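Local coordinates for protein orotidine 5'-phosphate decarboxylase (Lactobacillus acidophilus, PDB 3TFX) that probably decarboxylates orotidine 5'-monophosphate to uridine 5'-monophosphate, the last step of de novo UMP biosynthesis, at residues Arg139-Met142 with Ala143-Val146; Leu149-Met152 with Ala153-Gly157. All coordinates share one frame; numbering follows the deposited sequence.

How the contacts relate
Contacts 1 and 2 are the two ends of one helix, 142-155, which runs on the outside of the TIM barrel between strands 117-121 and 160-162. Contact 1 opens its first turn and contact 2 closes its last; their centres lie about 15 Å apart, and both meet the second subunit of the homodimer. Neither forms the predicted substrate site, but both lie near it. Side chain to side chain, Met-142 of contact 1 is about 9 Å from Thr-125 and Gln-145 about 10 Å from His-66. In contact 2, Met-152 is about 9 Å from His-66, and Leu-149 about 12 Å from Lys-64, the predicted proton donor.

Contact 1. Residues Arg139-Met142 with Ala143-Val146; sequences RLPM and AEQV
Pro-141 and Met-142 start the helix as their carbonyls turn forward to Gln-145 and Val-146: Gln-145 N reaches Pro-141 O at 3.1 Å, and Val-146 N reaches Met-142 O at 2.9 Å with an N-H...O angle of 164°. Glu-144 N adds a weak, bent bond to Pro-141 O, which thus serves two amides of the first turn from the N-cap position. Ahead of the cap, Leu-140 folds back over this turn and parts its methyls between two polar side chains. CD2 lies 3.6 Å from Glu-144 OE1, CD1 is 4.0 Å from Gln-145 OE1, and both chains cross the leucine nearly at right angles. With CG anti to its carbonyl carbon (chi1 -76°) and an extended chain beyond, Glu-144 swings its carboxylate back toward the cap, where OE2 rests 3.8 Å from Pro-141 CG. Met-142, a selenomethionine, bends at chi2 and chi3 and lays SE 4.0 Å from CG2 of Val-146, one turn further along. The buried amide of Gln-145 is tied through NE2 to Glu-123, and Leu-140 packs on Asn-137 of the second subunit. Met-142 packs on Asp-129 and Leu-132 of helix 129-134, while Ala-143 and Val-146 touch Lys-170 and Leu-171, respectively, of helix 168-175, which follows strand 160-162 in the barrel.

Contact 2. Residues Leu149-Met152 with Ala153-Gly157; sequences LAKM and AKHSG
Leu-149 O accepts Ala-153 N at 3.0 Å, and the methyl of Ala-153 sits beside that same oxygen, while the leucine side chain itself turns off the helix to Ala-91, Thr-122 and Glu-123. Next, Ala-150 O takes the nearly straight bond of Lys-154 N (3.0 Å, 173°); the Ala-150 methyl lies against Leu-171 and Ile-175 of helix 168-175, the side to which Lys-154 also leans before NZ bonds Asp-178 O. Lys-151 O receives His-155 N at 2.9 Å, and His-155 CD2 comes obliquely to within 3.4 Å of this oxygen. Lys-151 NZ and His-155 NE2 stand 4.5 Å apart. This is the C-terminal end of a barrel helix, where the chain turns back toward strand 160-162; at Gly-157 phi is 92°, and a CB would jam against Ser-156 O, which calls for glycine. Last comes Met-152, a selenomethionine whose CG lies 3.9 Å from Ser-156 OG and whose chain meets Ile-98 of helix 95-108 and, on the second subunit, Glu-135. Met-152 O accepts Ser-156 OG at 2.6 Å: with OG anti to its own carbonyl carbon (chi1 -54°), the hydroxyl folds back onto the helix, tilted from the carbonyl plane. Ser-156 OG is also hydrogen-bonded to Ser-95 OG at the start of helix 95-108. Replacement by alanine would probably lose both bonds, leaving Met-152 O without this donor.

Contact 1. Residues Arg139-Met142 with Ala143-Val146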
loop_
_atom_site.group_PDB
_atom_site.type_symbol
_atom_site.label_atom_id
_atom_site.label_comp_id
_atom_site.label_asym_id
_atom_site.label_seq_id
_atom_site.Cartn_x
_atom_site.Cartn_y
_atom_site.Cartn_z
ATOM N N ARG A 139 -11.529 17.082 9.545
ATOM C CA ARG A 139 -12.498 18.053 10.029
ATOM C C ARG A 139 -13.936 17.544 9.972
ATOM O O ARG A 139 -14.840 18.228 10.453
ATOM C CB ARG A 139 -12.399 19.364 9.249
ATOM C CG ARG A 139 -12.902 19.288 7.842
ATOM C CD ARG A 139 -13.351 20.655 7.352
ATOM N NE ARG A 139 -14.022 20.511 6.065
ATOM C CZ ARG A 139 -15.343 20.436 5.911
ATOM N NH1 ARG A 139 -16.157 20.522 6.966
ATOM N NH2 ARG A 139 -15.853 20.284 4.696
ATOM N N LEU A 140 -14.146 16.373 9.367
ATOM C CA LEU A 140 -15.490 15.770 9.287
ATOM C C LEU A 140 -15.663 14.566 10.229
ATOM O O LEU A 140 -14.718 13.792 10.418
ATOM C CB LEU A 140 -15.814 15.348 7.844
ATOM C CG LEU A 140 -15.922 16.407 6.740
ATOM C CD1 LEU A 140 -16.202 15.738 5.382
ATOM C CD2 LEU A 140 -16.999 17.450 7.053
ATOM N N PRO A 141 -16.873 14.396 10.817
ATOM C CA PRO A 141 -17.167 13.152 11.540
ATOM C C PRO A 141 -17.155 11.942 10.598
ATOM O O PRO A 141 -17.278 12.112 9.386
ATOM C CB PRO A 141 -18.575 13.386 12.118
ATOM C CG PRO A 141 -19.146 14.485 11.324
ATOM C CD PRO A 141 -17.977 15.363 10.942
HETATM N N MSE A 142 -17.025 10.746 11.173
HETATM C CA MSE A 142 -16.781 9.503 10.436
HETATM C C MSE A 142 -17.702 9.267 9.233
HETATM O O MSE A 142 -17.212 9.047 8.122
HETATM C CB MSE A 142 -16.814 8.298 11.392
HETATM C CG MSE A 142 -16.398 6.954 10.774
HETATM SE SE MSE A 142 -14.558 6.908 10.063
HETATM C CE MSE A 142 -13.557 6.915 11.743
ATOM N N ALA A 143 -19.019 9.330 9.463
ATOM C CA ALA A 143 -20.014 8.979 8.444
ATOM C C ALA A 143 -19.973 9.917 7.251
ATOM O O ALA A 143 -20.169 9.483 6.111
ATOM C CB ALA A 143 -21.421 8.940 9.039
ATOM N N GLU A 144 -19.719 11.196 7.527
ATOM C CA GLU A 144 -19.604 12.216 6.487
ATOM C C GLU A 144 -18.321 12.046 5.677
ATOM O O GLU A 144 -18.331 12.216 4.454
ATOM C CB GLU A 144 -19.665 13.625 7.090
ATOM C CG GLU A 144 -21.073 14.085 7.500
ATOM C CD GLU A 144 -21.116 15.533 8.000
ATOM O OE1 GLU A 144 -20.452 16.410 7.390
ATOM O OE2 GLU A 144 -21.818 15.796 9.003
ATOM N N GLN A 145 -17.230 11.708 6.363
ATOM C CA GLN A 145 -15.925 11.519 5.724
ATOM C C GLN A 145 -15.942 10.286 4.817
ATOM O O GLN A 145 -15.440 10.317 3.692
ATOM C CB GLN A 145 -14.811 11.416 6.781
ATOM C CG GLN A 145 -13.444 10.952 6.251
ATOM C CD GLN A 145 -12.684 12.034 5.477
ATOM O OE1 GLN A 145 -13.187 13.149 5.244
ATOM N NE2 GLN A 145 -11.458 11.709 5.080
ATOM N N VAL A 146 -16.553 9.218 5.315
ATOM C CA VAL A 146 -16.702 7.977 4.572
ATOM C C VAL A 146 -17.496 8.182 3.283
ATOM O O VAL A 146 -17.054 7.757 2.210
ATOM C CB VAL A 146 -17.300 6.848 5.443
ATOM C CG1 VAL A 146 -17.770 5.668 4.576
ATOM C CG2 VAL A 146 -16.262 6.374 6.451
#

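Contact 2. Residues Leu149-Met152 with Ala153-Gly157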
loop_
_atom_site.group_PDB
_atom_site.type_symbol
_atom_site.label_atom_id
_atom_site.label_comp_id
_atom_site.label_asym_id
_atom_site.label_seq_id
_atom_site.Cartn_x
_atom_site.Cartn_y
_atom_site.Cartn_z
ATOM N N LEU A 149 -15.427 10.392 0.737
ATOM C CA LEU A 149 -14.392 9.572 0.093
ATOM C C LEU A 149 -15.005 8.602 -0.927
ATOM O O LEU A 149 -14.493 8.450 -2.026
ATOM C CB LEU A 149 -13.618 8.791 1.155
ATOM C CG LEU A 149 -12.257 9.285 1.673
ATOM C CD1 LEU A 149 -11.882 10.715 1.318
ATOM C CD2 LEU A 149 -12.098 9.011 3.141
ATOM N N ALA A 150 -16.119 7.970 -0.561
ATOM C CA ALA A 150 -16.786 7.033 -1.456
ATOM C C ALA A 150 -17.308 7.717 -2.734
ATOM O O ALA A 150 -17.048 7.239 -3.839
ATOM C CB ALA A 150 -17.895 6.290 -0.730
ATOM N N LYS A 151 -18.022 8.835 -2.579
ATOM C CA LYS A 151 -18.546 9.591 -3.723
ATOM C C LYS A 151 -17.425 10.007 -4.676
ATOM O O LYS A 151 -17.521 9.808 -5.893
ATOM C CB LYS A 151 -19.323 10.825 -3.263
ATOM C CG LYS A 151 -20.720 10.543 -2.736
ATOM C CD LYS A 151 -21.426 11.799 -2.246
ATOM C CE LYS A 151 -21.775 12.755 -3.391
ATOM N NZ LYS A 151 -22.807 12.196 -4.331
HETATM N N MSE A 152 -16.354 10.556 -4.104
HETATM C CA MSE A 152 -15.189 10.961 -4.875
HETATM C C MSE A 152 -14.566 9.800 -5.636
HETATM O O MSE A 152 -14.175 9.965 -6.794
HETATM C CB MSE A 152 -14.136 11.631 -3.986
HETATM C CG MSE A 152 -12.970 12.240 -4.780
HETATM SE SE MSE A 152 -11.434 12.674 -3.654
HETATM C CE MSE A 152 -10.948 10.867 -3.097
ATOM N N ALA A 153 -14.474 8.639 -4.990
ATOM C CA ALA A 153 -13.958 7.435 -5.642
ATOM C C ALA A 153 -14.801 7.059 -6.855
ATOM O O ALA A 153 -14.256 6.793 -7.932
ATOM C CB ALA A 153 -13.898 6.262 -4.649
ATOM N N LYS A 154 -16.123 7.027 -6.673
ATOM C CA LYS A 154 -17.060 6.820 -7.792
ATOM C C LYS A 154 -16.811 7.818 -8.930
ATOM O O LYS A 154 -16.708 7.421 -10.078
ATOM C CB LYS A 154 -18.523 6.878 -7.318
ATOM C CG LYS A 154 -19.596 7.052 -8.408
ATOM C CD LYS A 154 -19.769 5.812 -9.261
ATOM C CE LYS A 154 -20.910 5.939 -10.266
ATOM N NZ LYS A 154 -20.979 4.715 -11.137
ATOM N N HIS A 155 -16.687 9.106 -8.605
ATOM C CA HIS A 155 -16.430 10.117 -9.646
ATOM C C HIS A 155 -15.017 10.095 -10.208
ATOM O O HIS A 155 -14.727 10.808 -11.161
ATOM C CB HIS A 155 -16.784 11.523 -9.160
ATOM C CG HIS A 155 -18.228 11.686 -8.812
ATOM N ND1 HIS A 155 -19.241 11.177 -9.596
ATOM C CD2 HIS A 155 -18.830 12.298 -7.767
ATOM C CE1 HIS A 155 -20.407 11.450 -9.038
ATOM N NE2 HIS A 155 -20.186 12.142 -7.933
ATOM N N SER A 156 -14.154 9.251 -9.647
ATOM C CA SER A 156 -12.766 9.178 -10.081
ATOM C C SER A 156 -12.348 7.862 -10.741
ATOM O O SER A 156 -11.158 7.566 -10.816
ATOM C CB SER A 156 -11.837 9.476 -8.908
ATOM O OG SER A 156 -12.169 10.715 -8.317
ATOM N N GLY A 157 -13.309 7.066 -11.197
ATOM C CA GLY A 157 -12.994 5.793 -11.855
ATOM C C GLY A 157 -12.939 4.529 -11.006
ATOM O O GLY A 157 -12.672 3.448 -11.526
#